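Local coordinates for protein BONZAI 1 (Arabidopsis thaliana, PDB 6KXT) that binds phospholipids in a calcium-dependent manner and negatively regulates cell death and defence responses, the piece here being its second C2 domain, C2B, at residues 40-43 against 47-50; 52-57 against 62-67; 75-80 against 106-111; 86-89 against 93-96; 120-123 against 127-130. One frame throughout, in Å; residues are numbered along the deposited sequence. Where two conformers were deposited one is given.

The five contacts lie on one C2 domain, a sandwich of two antiparallel sheets. Contact 2 is partly buried, with a tryptophan packed where the chain passes from one sheet to the other; the remaining four lie at the surface. Contacts 1 and 4 are the turn ends of hairpins in the four-stranded sheet, their centres about 19 Å apart, and contact 5 is a hairpin end in the five-stranded sheet, touching contact 4 through L96 and L121. All three rest on paired backbone bonds, to which contact 4 adds an aromatic stack and bridging waters. Contact 3 differs again: a single salt bridge joins a loop to helix 104-113.

Contact 1: residues 40-43 against 47-50; sequences KIVE and PIPV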
loop_
_atom_site.group_PDB
_atom_site.type_symbol
_atom_site.label_atom_id
_atom_site.label_comp_id
_atom_site.label_asym_id
_atom_site.label_seq_id
_atom_site.Cartn_x
_atom_site.Cartn_y
_atom_site.Cartn_z
ATOM N N LYS A 40 2.676 -5.873 -7.549
ATOM C CA LYS A 40 1.854 -6.175 -8.737
ATOM C C LYS A 40 1.448 -7.645 -8.763
ATOM O O LYS A 40 2.286 -8.497 -8.505
ATOM C CB LYS A 40 2.648 -5.764 -9.976
ATOM C CG LYS A 40 1.932 -5.944 -11.309
ATOM C CD LYS A 40 2.899 -5.771 -12.469
ATOM C CE LYS A 40 2.230 -5.479 -13.793
ATOM N NZ LYS A 40 1.096 -6.392 -14.053
ATOM N N ILE A 41 0.188 -7.909 -8.997
ATOM C CA ILE A 41 -0.346 -9.290 -9.107
ATOM C C ILE A 41 0.066 -9.889 -10.464
ATOM O O ILE A 41 -0.050 -9.228 -11.520
ATOM C CB ILE A 41 -1.857 -9.282 -8.891
ATOM C CG1 ILE A 41 -2.136 -8.899 -7.427
ATOM C CG2 ILE A 41 -2.435 -10.659 -9.236
ATOM C CD1 ILE A 41 -3.552 -8.536 -7.074
ATOM N N VAL A 42 0.520 -11.142 -10.435
ATOM C CA VAL A 42 0.944 -11.868 -11.662
ATOM C C VAL A 42 0.371 -13.273 -11.633
ATOM O O VAL A 42 0.357 -13.944 -10.585
ATOM C CB VAL A 42 2.466 -11.861 -11.779
ATOM C CG1 VAL A 42 3.093 -12.553 -10.595
ATOM C CG2 VAL A 42 2.910 -12.536 -13.083
ATOM N N GLU A 43 -0.056 -13.723 -12.808
ATOM C CA GLU A 43 -0.667 -15.050 -12.957
ATOM C C GLU A 43 0.271 -16.142 -12.449
ATOM O O GLU A 43 1.463 -16.123 -12.801
ATOM C CB GLU A 43 -1.043 -15.216 -14.428
ATOM C CG GLU A 43 0.141 -15.169 -15.381
ATOM C CD GLU A 43 0.629 -13.821 -15.910
ATOM O OE1 GLU A 43 0.170 -12.761 -15.453
ATOM O OE2 GLU A 43 1.482 -13.834 -16.839
ATOM N N PRO A 47 2.956 -11.973 -5.713
ATOM C CA PRO A 47 2.992 -10.562 -6.111
ATOM C C PRO A 47 4.417 -10.033 -6.150
ATOM O O PRO A 47 5.255 -10.319 -5.285
ATOM C CB PRO A 47 2.110 -9.879 -5.079
ATOM C CG PRO A 47 1.125 -10.944 -4.728
ATOM C CD PRO A 47 1.920 -12.246 -4.711
ATOM N N ILE A 48 4.658 -9.182 -7.136
ATOM C CA ILE A 48 5.999 -8.647 -7.449
ATOM C C ILE A 48 6.171 -7.285 -6.771
ATOM O O ILE A 48 5.521 -6.308 -7.147
ATOM C CB ILE A 48 6.124 -8.536 -8.985
ATOM C CG1 ILE A 48 5.866 -9.861 -9.721
ATOM C CG2 ILE A 48 7.472 -7.944 -9.285
ATOM C CD1 ILE A 48 5.405 -9.717 -11.158
ATOM N N PRO A 49 7.056 -7.090 -5.779
ATOM C CA PRO A 49 7.249 -5.766 -5.196
ATOM C C PRO A 49 7.683 -4.743 -6.255
ATOM O O PRO A 49 8.607 -5.018 -7.006
ATOM C CB PRO A 49 8.338 -5.979 -4.143
ATOM C CG PRO A 49 8.163 -7.424 -3.779
ATOM C CD PRO A 49 7.887 -8.104 -5.101
ATOM N N VAL A 50 7.005 -3.612 -6.304
ATOM C CA VAL A 50 7.305 -2.522 -7.290
ATOM C C VAL A 50 7.640 -1.228 -6.579
ATOM O O VAL A 50 8.273 -0.359 -7.199
ATOM C CB VAL A 50 6.150 -2.340 -8.292
ATOM C CG1 VAL A 50 6.001 -3.546 -9.217
ATOM C CG2 VAL A 50 4.807 -2.010 -7.655
#
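K40 and I48 pair backbone to backbone, and this rung is the tight part of the contact. I48 N donates to K40 O over 2.8 Å, almost straight at 169°, and K40 N returns a bond of 2.9 Å to I48 O. The carbonyl of K40 has a second neighbour: P47 CA makes a CA-H...O contact with K40 O at 3.2 Å, so P47 lies close against that carbonyl. On the side-chain level the packing is lighter. K40 CB meets V50 CG1 at 4.1 Å, but in the conformer given CG stands anti to the backbone N (chi1 -177°) and the aliphatic chain then runs away from the partner strand. V42 and I48 cross at about a right angle, with I48 CD1 set against CB and CG1 of V42; I48 was modelled in two conformers, which makes this apolar touch doubtful. I48, beside the partly exposed V42, lies on the solvent side. P47 packs on S39 and I82, and V50 continues the ladder by bonding to V38. The arrangement is a beta hairpin closed at its loop end by an antiparallel hydrogen-bonded pair, with strand 48-52 at the edge of the four-stranded sheet of the C2 sandwich.

Contact 2: residues 52-57 against 62-67; sequences KTEVRK and PIWKPV. With SO4 (sulfate ion), chain D.
The W64 indole is held between T53 and R56, which approach its five-membered ring from opposite faces. T53 CB sits 3.8 Å from the ring centroid and R56 CD 3.9 Å on the other side, both CH-pi contacts. The R56 chain bends at chi3, which stands the guanidinium plane nearly perpendicular, 89°, to the indole; I63 O lies over one guanidinium face and a sulfate ion, probably from the crystallisation liquor, at its edge. R56 NH2 bonds sulfate O2 at 2.9 Å and NH1 bonds O1 at 3.0 Å, while NE makes a salt bridge with D59. The two segments are legs of the loop that carries the chain from strand 48-52 in one sheet to strand 67-70 in the other, a crossing of the C2 beta sandwich, and W64 packs on L36 of strand 34-40 and C20 of strand 13-21. The E54 carboxylate is turned 70° from the indole plane. Its OE2 accepts K65 N through the syn lone pair, 2.9 Å and nearly straight at 173°, and OE1 accepts a hydrogen bond from a water that also donates to K65 O. T53 OG1 donates to E54 O over 2.9 Å and is bonded to L36 N.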
loop_
_atom_site.group_PDB
_atom_site.type_symbol
_atom_site.label_atom_id
_atom_site.label_comp_id
_atom_site.label_asym_id
_atom_site.label_seq_id
_atom_site.Cartn_x
_atom_site.Cartn_y
_atom_site.Cartn_z
ATOM N N LYS A 52 8.513 0.400 -2.333
ATOM C CA LYS A 52 8.503 0.281 -0.863
ATOM C C LYS A 52 8.805 1.642 -0.255
ATOM O O LYS A 52 9.522 2.478 -0.858
ATOM C CB LYS A 52 9.454 -0.803 -0.368
ATOM C CG LYS A 52 10.925 -0.550 -0.645
ATOM C CD LYS A 52 11.821 -1.582 0.016
ATOM C CE LYS A 52 13.292 -1.369 -0.261
ATOM N NZ LYS A 52 13.684 0.051 -0.107
ATOM N N THR A 53 8.218 1.881 0.902
ATOM C CA THR A 53 8.554 3.082 1.685
ATOM C C THR A 53 9.823 2.824 2.502
ATOM O O THR A 53 10.209 1.645 2.722
ATOM C CB THR A 53 7.407 3.522 2.599
ATOM O OG1 THR A 53 7.241 2.575 3.676
ATOM C CG2 THR A 53 6.102 3.662 1.847
ATOM N N GLU A 54 10.385 3.925 3.000
ATOM C CA GLU A 54 11.339 3.893 4.127
ATOM C C GLU A 54 10.651 3.296 5.360
ATOM O O GLU A 54 9.407 3.288 5.474
ATOM C CB GLU A 54 11.856 5.289 4.406
ATOM C CG GLU A 54 10.838 6.220 5.038
ATOM C CD GLU A 54 9.829 6.866 4.085
ATOM O OE1 GLU A 54 9.932 6.664 2.862
ATOM O OE2 GLU A 54 8.931 7.581 4.593
ATOM N N VAL A 55 11.475 2.801 6.264
ATOM C CA VAL A 55 11.060 2.328 7.603
ATOM C C VAL A 55 10.897 3.514 8.525
ATOM O O VAL A 55 11.757 4.401 8.531
ATOM C CB VAL A 55 12.088 1.330 8.151
ATOM C CG1 VAL A 55 11.713 0.872 9.535
ATOM C CG2 VAL A 55 12.190 0.137 7.216
ATOM N N ARG A 56 9.797 3.559 9.267
ATOM C CA ARG A 56 9.632 4.562 10.334
ATOM C C ARG A 56 9.714 3.831 11.661
ATOM O O ARG A 56 8.761 3.140 12.033
ATOM C CB ARG A 56 8.347 5.380 10.210
ATOM C CG ARG A 56 8.330 6.249 8.971
ATOM C CD ARG A 56 7.012 6.969 8.786
ATOM N NE ARG A 56 6.663 7.773 9.946
ATOM C CZ ARG A 56 7.106 9.024 10.223
ATOM N NH1 ARG A 56 7.832 9.701 9.354
ATOM N NH2 ARG A 56 6.742 9.554 11.385
ATOM N N LYS A 57 10.745 4.117 12.434
ATOM C CA LYS A 57 10.946 3.383 13.704
ATOM C C LYS A 57 9.882 3.746 14.750
ATOM O O LYS A 57 9.612 4.930 14.938
ATOM C CB LYS A 57 12.365 3.699 14.222
ATOM C CG LYS A 57 13.536 3.156 13.416
ATOM C CD LYS A 57 13.807 1.716 13.729
ATOM C CE LYS A 57 14.250 1.491 15.171
ATOM N NZ LYS A 57 14.062 0.083 15.607
ATOM N N PRO A 62 2.160 5.989 11.249
ATOM C CA PRO A 62 3.103 6.490 10.271
ATOM C C PRO A 62 2.487 7.288 9.114
ATOM O O PRO A 62 1.364 7.004 8.664
ATOM C CB PRO A 62 3.739 5.219 9.688
ATOM C CG PRO A 62 2.660 4.141 9.844
ATOM C CD PRO A 62 2.077 4.531 11.201
ATOM N N ILE A 63 3.232 8.308 8.690
ATOM C CA ILE A 63 2.990 9.026 7.398
ATOM C C ILE A 63 4.287 8.949 6.625
ATOM O O ILE A 63 5.322 9.383 7.137
ATOM C CB ILE A 63 2.549 10.479 7.600
ATOM C CG1 ILE A 63 1.291 10.620 8.457
ATOM C CG2 ILE A 63 2.383 11.128 6.227
ATOM C CD1 ILE A 63 1.015 12.039 8.978
ATOM N N TRP A 64 4.302 8.331 5.439
ATOM C CA TRP A 64 5.573 8.096 4.733
ATOM C C TRP A 64 5.809 9.179 3.680
ATOM O O TRP A 64 4.837 9.885 3.295
ATOM C CB TRP A 64 5.593 6.687 4.103
ATOM C CG TRP A 64 5.724 5.563 5.078
ATOM C CD1 TRP A 64 6.871 5.107 5.666
ATOM C CD2 TRP A 64 4.652 4.736 5.551
ATOM N NE1 TRP A 64 6.563 4.050 6.473
ATOM C CE2 TRP A 64 5.217 3.793 6.441
ATOM C CE3 TRP A 64 3.259 4.725 5.373
ATOM C CZ2 TRP A 64 4.458 2.782 7.020
ATOM C CZ3 TRP A 64 2.498 3.730 5.967
ATOM C CH2 TRP A 64 3.087 2.784 6.797
ATOM N N LYS A 65 7.035 9.234 3.213
ATOM C CA LYS A 65 7.391 10.099 2.058
ATOM C C LYS A 65 6.626 9.570 0.857
ATOM O O LYS A 65 6.227 8.396 0.780
ATOM C CB LYS A 65 8.904 10.090 1.846
ATOM C CG LYS A 65 9.717 10.688 2.985
ATOM C CD LYS A 65 11.198 10.580 2.770
ATOM C CE LYS A 65 11.970 11.190 3.922
ATOM N NZ LYS A 65 13.411 11.285 3.597
ATOM N N PRO A 66 6.416 10.434 -0.150
ATOM C CA PRO A 66 5.695 10.003 -1.323
ATOM C C PRO A 66 6.369 8.843 -2.046
ATOM O O PRO A 66 7.598 8.710 -2.100
ATOM C CB PRO A 66 5.658 11.212 -2.269
ATOM C CG PRO A 66 6.170 12.383 -1.442
ATOM C CD PRO A 66 6.751 11.876 -0.147
ATOM N N VAL A 67 5.517 7.956 -2.571
ATOM C CA VAL A 67 5.921 6.933 -3.542
ATOM C C VAL A 67 5.390 7.302 -4.925
ATOM O O VAL A 67 4.375 7.984 -5.034
ATOM C CB VAL A 67 5.512 5.524 -3.116
ATOM C CG1 VAL A 67 6.063 5.168 -1.729
ATOM C CG2 VAL A 67 4.031 5.298 -3.161
HETATM S S SO4 D . 7.509 13.060 11.554
HETATM O O1 SO4 D . 7.275 12.531 10.265
HETATM O O2 SO4 D . 7.015 12.208 12.590
HETATM O O3 SO4 D . 6.774 14.312 11.571
HETATM O O4 SO4 D . 8.929 13.289 11.779
HETATM O O HOH W 1 8.216 6.352 0.802
#

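Contact 3: residues 75-80 against 106-111; sequences GSKDSP and DLEKLH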
loop_
_atom_site.group_PDB
_atom_site.type_symbol
_atom_site.label_atom_id
_atom_site.label_comp_id
_atom_site.label_asym_id
_atom_site.label_seq_id
_atom_site.Cartn_x
_atom_site.Cartn_y
_atom_site.Cartn_z
ATOM N N GLY A 75 0.208 -2.279 -13.846
ATOM C CA GLY A 75 -0.524 -2.910 -14.963
ATOM C C GLY A 75 -1.457 -1.913 -15.605
ATOM O O GLY A 75 -1.275 -1.564 -16.790
ATOM N N SER A 76 -2.398 -1.370 -14.828
ATOM C CA SER A 76 -3.296 -0.295 -15.304
ATOM C C SER A 76 -3.886 0.366 -14.074
ATOM O O SER A 76 -3.748 -0.225 -12.978
ATOM C CB SER A 76 -4.418 -0.838 -16.165
ATOM O OG SER A 76 -5.339 -1.582 -15.385
ATOM N N LYS A 77 -4.484 1.529 -14.247
ATOM C CA LYS A 77 -5.072 2.288 -13.116
ATOM C C LYS A 77 -6.174 1.470 -12.435
ATOM O O LYS A 77 -6.333 1.552 -11.214
ATOM C CB LYS A 77 -5.590 3.620 -13.640
ATOM C CG LYS A 77 -6.077 4.522 -12.519
ATOM C CD LYS A 77 -6.410 5.925 -12.968
ATOM C CE LYS A 77 -7.087 6.649 -11.831
ATOM N NZ LYS A 77 -7.331 8.078 -12.114
ATOM N N ASP A 78 -6.839 0.573 -13.128
ATOM C CA ASP A 78 -7.947 -0.223 -12.551
ATOM C C ASP A 78 -7.495 -1.598 -12.039
ATOM O O ASP A 78 -8.329 -2.296 -11.503
ATOM C CB ASP A 78 -9.016 -0.442 -13.613
ATOM C CG ASP A 78 -9.843 0.805 -13.914
ATOM O OD1 ASP A 78 -10.008 1.677 -13.036
ATOM O OD2 ASP A 78 -10.327 0.907 -15.045
ATOM N N SER A 79 -6.224 -1.949 -12.188
ATOM C CA SER A 79 -5.713 -3.283 -11.784
ATOM C C SER A 79 -5.506 -3.281 -10.267
ATOM O O SER A 79 -4.691 -2.501 -9.779
ATOM C CB SER A 79 -4.410 -3.629 -12.454
ATOM O OG SER A 79 -4.576 -3.686 -13.888
ATOM N N PRO A 80 -6.073 -4.251 -9.537
ATOM C CA PRO A 80 -5.739 -4.349 -8.122
ATOM C C PRO A 80 -4.241 -4.588 -7.954
ATOM O O PRO A 80 -3.627 -5.335 -8.715
ATOM C CB PRO A 80 -6.528 -5.567 -7.640
ATOM C CG PRO A 80 -7.689 -5.669 -8.628
ATOM C CD PRO A 80 -7.146 -5.165 -9.938
ATOM N N ASP A 106 -9.009 2.893 -6.985
ATOM C CA ASP A 106 -9.585 2.748 -5.629
ATOM C C ASP A 106 -8.858 3.649 -4.632
ATOM O O ASP A 106 -9.522 4.356 -3.830
ATOM C CB ASP A 106 -9.414 1.309 -5.143
ATOM C CG ASP A 106 -10.200 0.236 -5.862
ATOM O OD1 ASP A 106 -11.218 0.564 -6.494
ATOM O OD2 ASP A 106 -9.770 -0.959 -5.757
ATOM N N LEU A 107 -7.545 3.720 -4.702
ATOM C CA LEU A 107 -6.791 4.599 -3.781
ATOM C C LEU A 107 -7.200 6.050 -4.016
ATOM O O LEU A 107 -7.287 6.815 -3.064
ATOM C CB LEU A 107 -5.299 4.395 -4.003
ATOM C CG LEU A 107 -4.769 2.991 -3.639
ATOM C CD1 LEU A 107 -3.273 2.951 -3.877
ATOM C CD2 LEU A 107 -5.115 2.572 -2.203
ATOM N N GLU A 108 -7.424 6.462 -5.261
ATOM C CA GLU A 108 -7.867 7.841 -5.543
ATOM C C GLU A 108 -9.237 8.062 -4.902
ATOM O O GLU A 108 -9.438 9.142 -4.336
ATOM C CB GLU A 108 -7.891 8.035 -7.044
ATOM C CG GLU A 108 -8.254 9.440 -7.464
ATOM C CD GLU A 108 -8.166 9.670 -8.977
ATOM O OE1 GLU A 108 -8.382 8.749 -9.715
ATOM O OE2 GLU A 108 -7.878 10.805 -9.339
ATOM N N LYS A 109 -10.132 7.094 -4.963
ATOM C CA LYS A 109 -11.482 7.250 -4.367
ATOM C C LYS A 109 -11.350 7.388 -2.842
ATOM O O LYS A 109 -12.048 8.245 -2.254
ATOM C CB LYS A 109 -12.372 6.110 -4.827
ATOM C CG LYS A 109 -12.756 6.156 -6.300
ATOM C CD LYS A 109 -13.415 4.864 -6.673
ATOM C CE LYS A 109 -13.878 4.829 -8.107
ATOM N NZ LYS A 109 -12.765 4.728 -9.074
ATOM N N LEU A 110 -10.482 6.622 -2.196
ATOM C CA LEU A 110 -10.301 6.772 -0.734
ATOM C C LEU A 110 -9.812 8.188 -0.456
ATOM O O LEU A 110 -10.309 8.851 0.499
ATOM C CB LEU A 110 -9.246 5.791 -0.201
ATOM C CG LEU A 110 -9.636 4.330 -0.217
ATOM C CD1 LEU A 110 -8.419 3.471 0.049
ATOM C CD2 LEU A 110 -10.734 4.037 0.786
ATOM N N HIS A 111 -8.868 8.680 -1.225
ATOM C CA HIS A 111 -8.365 10.048 -1.052
ATOM C C HIS A 111 -9.514 11.060 -1.219
ATOM O O HIS A 111 -9.662 11.978 -0.402
ATOM C CB HIS A 111 -7.260 10.266 -2.043
ATOM C CG HIS A 111 -6.796 11.667 -2.021
ATOM N ND1 HIS A 111 -6.177 12.284 -0.955
ATOM C CD2 HIS A 111 -6.972 12.621 -2.965
ATOM C CE1 HIS A 111 -5.975 13.569 -1.282
ATOM N NE2 HIS A 111 -6.450 13.777 -2.495
#
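A surface salt bridge between K77 and E108 ties the loop entering strand 81-87 to helix 104-113. K77 NZ lies 2.7 Å from E108 OE1, on the syn side of that oxygen but 25° out of the carboxylate plane. Both side chains are fully extended and cross at about a right angle, with K77 CE also near E108 OE1 at 3.3 Å. The lysine leaves a type I turn, S76 to S79, that is closed by S79 N bonding S76 O at 3.1 Å and by a hydrogen bond of 2.7 Å between S76 OG and S79 OG. K77 NZ makes a second salt bridge, to E142, so two carboxylates share the ammonium. An alanine at E108 removes one of these, and the K77 ammonium, left with E142 alone of the pair, would probably be held less firmly. Around the bridge, K77 packs on L104 and its backbone bonds S105, E108 leans on F140 of strand 133-143, and L107 turns inward onto I16, F18 and V137 beneath the helix.

Contact 4: residues 86-89 against 93-96; sequences SDFN and KHSL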
loop_
_atom_site.group_PDB
_atom_site.type_symbol
_atom_site.label_atom_id
_atom_site.label_comp_id
_atom_site.label_asym_id
_atom_site.label_seq_id
_atom_site.Cartn_x
_atom_site.Cartn_y
_atom_site.Cartn_z
ATOM N N SER A 86 4.432 -3.951 6.908
ATOM C CA SER A 86 5.303 -4.905 7.636
ATOM C C SER A 86 6.151 -4.173 8.655
ATOM O O SER A 86 6.448 -2.960 8.534
ATOM C CB SER A 86 6.189 -5.682 6.715
ATOM O OG SER A 86 5.414 -6.467 5.825
ATOM N N ASP A 87 6.488 -4.948 9.678
ATOM C CA ASP A 87 7.405 -4.564 10.763
ATOM C C ASP A 87 8.841 -4.959 10.382
ATOM O O ASP A 87 9.105 -6.162 10.279
ATOM C CB ASP A 87 7.001 -5.298 12.033
ATOM C CG ASP A 87 7.812 -4.918 13.253
ATOM O OD1 ASP A 87 8.521 -3.919 13.217
ATOM O OD2 ASP A 87 7.641 -5.610 14.278
ATOM N N PHE A 88 9.708 -3.992 10.136
ATOM C CA PHE A 88 11.124 -4.217 9.769
ATOM C C PHE A 88 11.873 -4.794 10.976
ATOM O O PHE A 88 11.887 -4.194 12.070
ATOM C CB PHE A 88 11.798 -2.919 9.324
ATOM C CG PHE A 88 13.151 -3.176 8.711
ATOM C CD1 PHE A 88 13.268 -3.461 7.363
ATOM C CD2 PHE A 88 14.302 -3.047 9.473
ATOM C CE1 PHE A 88 14.515 -3.692 6.792
ATOM C CE2 PHE A 88 15.547 -3.272 8.902
ATOM C CZ PHE A 88 15.647 -3.579 7.564
ATOM N N ASN A 89 12.490 -5.934 10.753
ATOM C CA ASN A 89 13.342 -6.579 11.785
ATOM C C ASN A 89 14.788 -6.650 11.268
ATOM O O ASN A 89 15.009 -6.997 10.066
ATOM C CB ASN A 89 12.748 -7.948 12.144
ATOM C CG ASN A 89 11.412 -7.836 12.855
ATOM O OD1 ASN A 89 11.269 -7.022 13.760
ATOM N ND2 ASN A 89 10.418 -8.634 12.461
ATOM N N LYS A 93 13.746 -10.978 8.803
ATOM C CA LYS A 93 12.418 -11.611 8.598
ATOM C C LYS A 93 11.342 -10.675 9.167
ATOM O O LYS A 93 11.119 -10.629 10.393
ATOM C CB LYS A 93 12.276 -13.026 9.163
ATOM C CG LYS A 93 11.119 -13.790 8.523
ATOM C CD LYS A 93 11.130 -15.291 8.773
ATOM C CE LYS A 93 10.091 -16.042 7.962
ATOM N NZ LYS A 93 10.181 -17.513 8.155
ATOM N N HIS A 94 10.766 -9.914 8.253
ATOM C CA HIS A 94 9.823 -8.823 8.570
ATOM C C HIS A 94 8.444 -9.408 8.810
ATOM O O HIS A 94 7.933 -10.139 7.940
ATOM C CB HIS A 94 9.844 -7.811 7.438
ATOM C CG HIS A 94 11.239 -7.425 7.068
ATOM N ND1 HIS A 94 12.156 -7.032 8.032
ATOM C CD2 HIS A 94 11.874 -7.311 5.876
ATOM C CE1 HIS A 94 13.305 -6.737 7.462
ATOM N NE2 HIS A 94 13.150 -6.850 6.143
ATOM N N SER A 95 7.791 -8.967 9.874
ATOM C CA SER A 95 6.472 -9.555 10.207
ATOM C C SER A 95 5.336 -8.742 9.605
ATOM O O SER A 95 5.438 -7.515 9.499
ATOM C CB SER A 95 6.272 -9.741 11.650
ATOM O OG SER A 95 6.500 -8.539 12.355
ATOM N N LEU A 96 4.320 -9.456 9.173
ATOM C CA LEU A 96 3.130 -8.836 8.553
ATOM C C LEU A 96 2.297 -8.109 9.597
ATOM O O LEU A 96 1.894 -8.726 10.613
ATOM C CB LEU A 96 2.308 -9.914 7.863
ATOM C CG LEU A 96 1.108 -9.413 7.067
ATOM C CD1 LEU A 96 1.521 -8.449 5.970
ATOM C CD2 LEU A 96 0.367 -10.609 6.499
HETATM O O HOH W 2 5.487 -9.063 6.049
HETATM O O HOH W 3 8.262 -8.229 14.330
#
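F88 and H94 lie side by side in an offset stack, centroids 4.4 Å apart and planes at 23°, with H94 CE1 over the phenyl face near its rim. The imidazole is held in its own plane: N89 N donates to H94 ND1 over 3.0 Å at 173°. N89 uses its side chain, ND2 reaching K93 O at 3.0 Å, in the plane of its amide. Below these, the strands pair through D87 N to S95 O at 2.8 Å and S95 N to D87 O at 3.1 Å. A water accepts from N89 ND2 and donates to D87 OD2, while D87 OD1 is fixed by D33 N. Farther out, F35 meets the H94 ring edge-to-face, and V55 touches F88. The F88 ring gets beside the imidazole because its CG is anti to the backbone N, chi1 -170°. Replacing H94 by an alanine would probably leave N89 N without its acceptor and one face of F88 with less support. This is the turn end of hairpin 81-87/95-102, beside the loop that carries D33; loops at this end of C2 domains commonly bind calcium. ND1 accepts a hydrogen bond and so carries no proton; the imidazole is probably neutral, its hydrogen on NE2.

Contact 5: residues 120-123 against 127-130; sequences SLPT and QNKV
K129 O is approached from the partner strand by L121 N, a hydrogen bond of 2.9 Å. S120 CA also reaches K129 O, in a CA-H...O contact of 3.1 Å. The return bond, K129 N to L121 O, is also 2.9 Å, which makes L121 and K129 an antiparallel hydrogen-bonded pair. S120 and V130 form the next, non-hydrogen-bonded pair on the other face of the sheet. N128 swings its amide across toward S120, where ND2 to OG is a weak bond at 3.3 Å, less certain still because S120 has two conformers. T123 places its methyl CG2 alongside K129, 3.8 Å from CB; its hydroxyl, between the backbone N and carbonyl carbon (chi1 61°), bonds A125 O within the turn. L121 and P122 rest on L96. The pairing closes hairpin 117-121/129-131, whose second strand edges the five-stranded sheet of the sandwich. Most of the grip is thus carried by main-chain amides and carbonyls, and the polar side chains add little beyond the T123 bond that steadies the turn.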
loop_
_atom_site.group_PDB
_atom_site.type_symbol
_atom_site.label_atom_id
_atom_site.label_comp_id
_atom_site.label_asym_id
_atom_site.label_seq_id
_atom_site.Cartn_x
_atom_site.Cartn_y
_atom_site.Cartn_z
ATOM N N SER A 120 -6.349 -6.130 6.701
ATOM C CA SER A 120 -6.711 -7.502 7.120
ATOM C C SER A 120 -5.529 -8.435 7.073
ATOM O O SER A 120 -4.431 -8.059 6.640
ATOM C CB SER A 120 -7.840 -8.053 6.317
ATOM O OG SER A 120 -7.403 -8.311 4.998
ATOM N N LEU A 121 -5.729 -9.586 7.722
ATOM C CA LEU A 121 -4.676 -10.640 7.753
ATOM C C LEU A 121 -5.272 -11.884 7.130
ATOM O O LEU A 121 -6.374 -12.282 7.519
ATOM C CB LEU A 121 -4.258 -10.946 9.184
ATOM C CG LEU A 121 -3.430 -9.841 9.813
ATOM C CD1 LEU A 121 -3.229 -10.132 11.304
ATOM C CD2 LEU A 121 -2.085 -9.636 9.115
ATOM N N PRO A 122 -4.575 -12.503 6.168
ATOM C CA PRO A 122 -4.990 -13.808 5.664
ATOM C C PRO A 122 -4.954 -14.861 6.786
ATOM O O PRO A 122 -4.115 -14.772 7.632
ATOM C CB PRO A 122 -3.921 -14.104 4.604
ATOM C CG PRO A 122 -3.324 -12.767 4.239
ATOM C CD PRO A 122 -3.342 -12.014 5.532
ATOM N N THR A 123 -5.963 -15.731 6.851
ATOM C CA THR A 123 -6.138 -16.679 7.988
ATOM C C THR A 123 -6.094 -18.135 7.533
ATOM O O THR A 123 -6.369 -18.424 6.340
ATOM C CB THR A 123 -7.475 -16.425 8.671
ATOM O OG1 THR A 123 -8.506 -16.646 7.713
ATOM C CG2 THR A 123 -7.537 -15.021 9.198
ATOM N N GLN A 127 -12.767 -16.558 6.846
ATOM C CA GLN A 127 -12.437 -15.327 6.060
ATOM C C GLN A 127 -11.191 -14.641 6.670
ATOM O O GLN A 127 -10.900 -14.894 7.875
ATOM C CB GLN A 127 -13.620 -14.337 6.071
ATOM C CG GLN A 127 -14.973 -14.903 5.609
ATOM C CD GLN A 127 -16.140 -13.932 5.710
ATOM O OE1 GLN A 127 -16.367 -13.253 6.724
ATOM N NE2 GLN A 127 -16.918 -13.857 4.642
ATOM N N ASN A 128 -10.528 -13.779 5.887
ATOM C CA ASN A 128 -9.505 -12.809 6.375
ATOM C C ASN A 128 -9.989 -12.191 7.692
ATOM O O ASN A 128 -11.218 -11.940 7.856
ATOM C CB ASN A 128 -9.198 -11.736 5.335
ATOM C CG ASN A 128 -8.285 -12.229 4.236
ATOM O OD1 ASN A 128 -8.236 -13.425 3.985
ATOM N ND2 ASN A 128 -7.523 -11.333 3.630
ATOM N N LYS A 129 -9.072 -11.960 8.623
ATOM C CA LYS A 129 -9.337 -11.253 9.876
ATOM C C LYS A 129 -9.226 -9.759 9.601
ATOM O O LYS A 129 -8.155 -9.331 9.219
ATOM C CB LYS A 129 -8.340 -11.693 10.944
ATOM C CG LYS A 129 -8.479 -10.986 12.283
ATOM C CD LYS A 129 -7.363 -11.415 13.237
ATOM C CE LYS A 129 -7.260 -10.587 14.493
ATOM N NZ LYS A 129 -8.593 -10.277 15.050
ATOM N N VAL A 130 -10.262 -9.001 9.886
ATOM C CA VAL A 130 -10.227 -7.536 9.672
ATOM C C VAL A 130 -9.714 -6.852 10.935
ATOM O O VAL A 130 -10.131 -7.199 12.072
ATOM C CB VAL A 130 -11.587 -7.034 9.179
ATOM C CG1 VAL A 130 -11.531 -5.515 8.975
ATOM C CG2 VAL A 130 -11.989 -7.769 7.902
#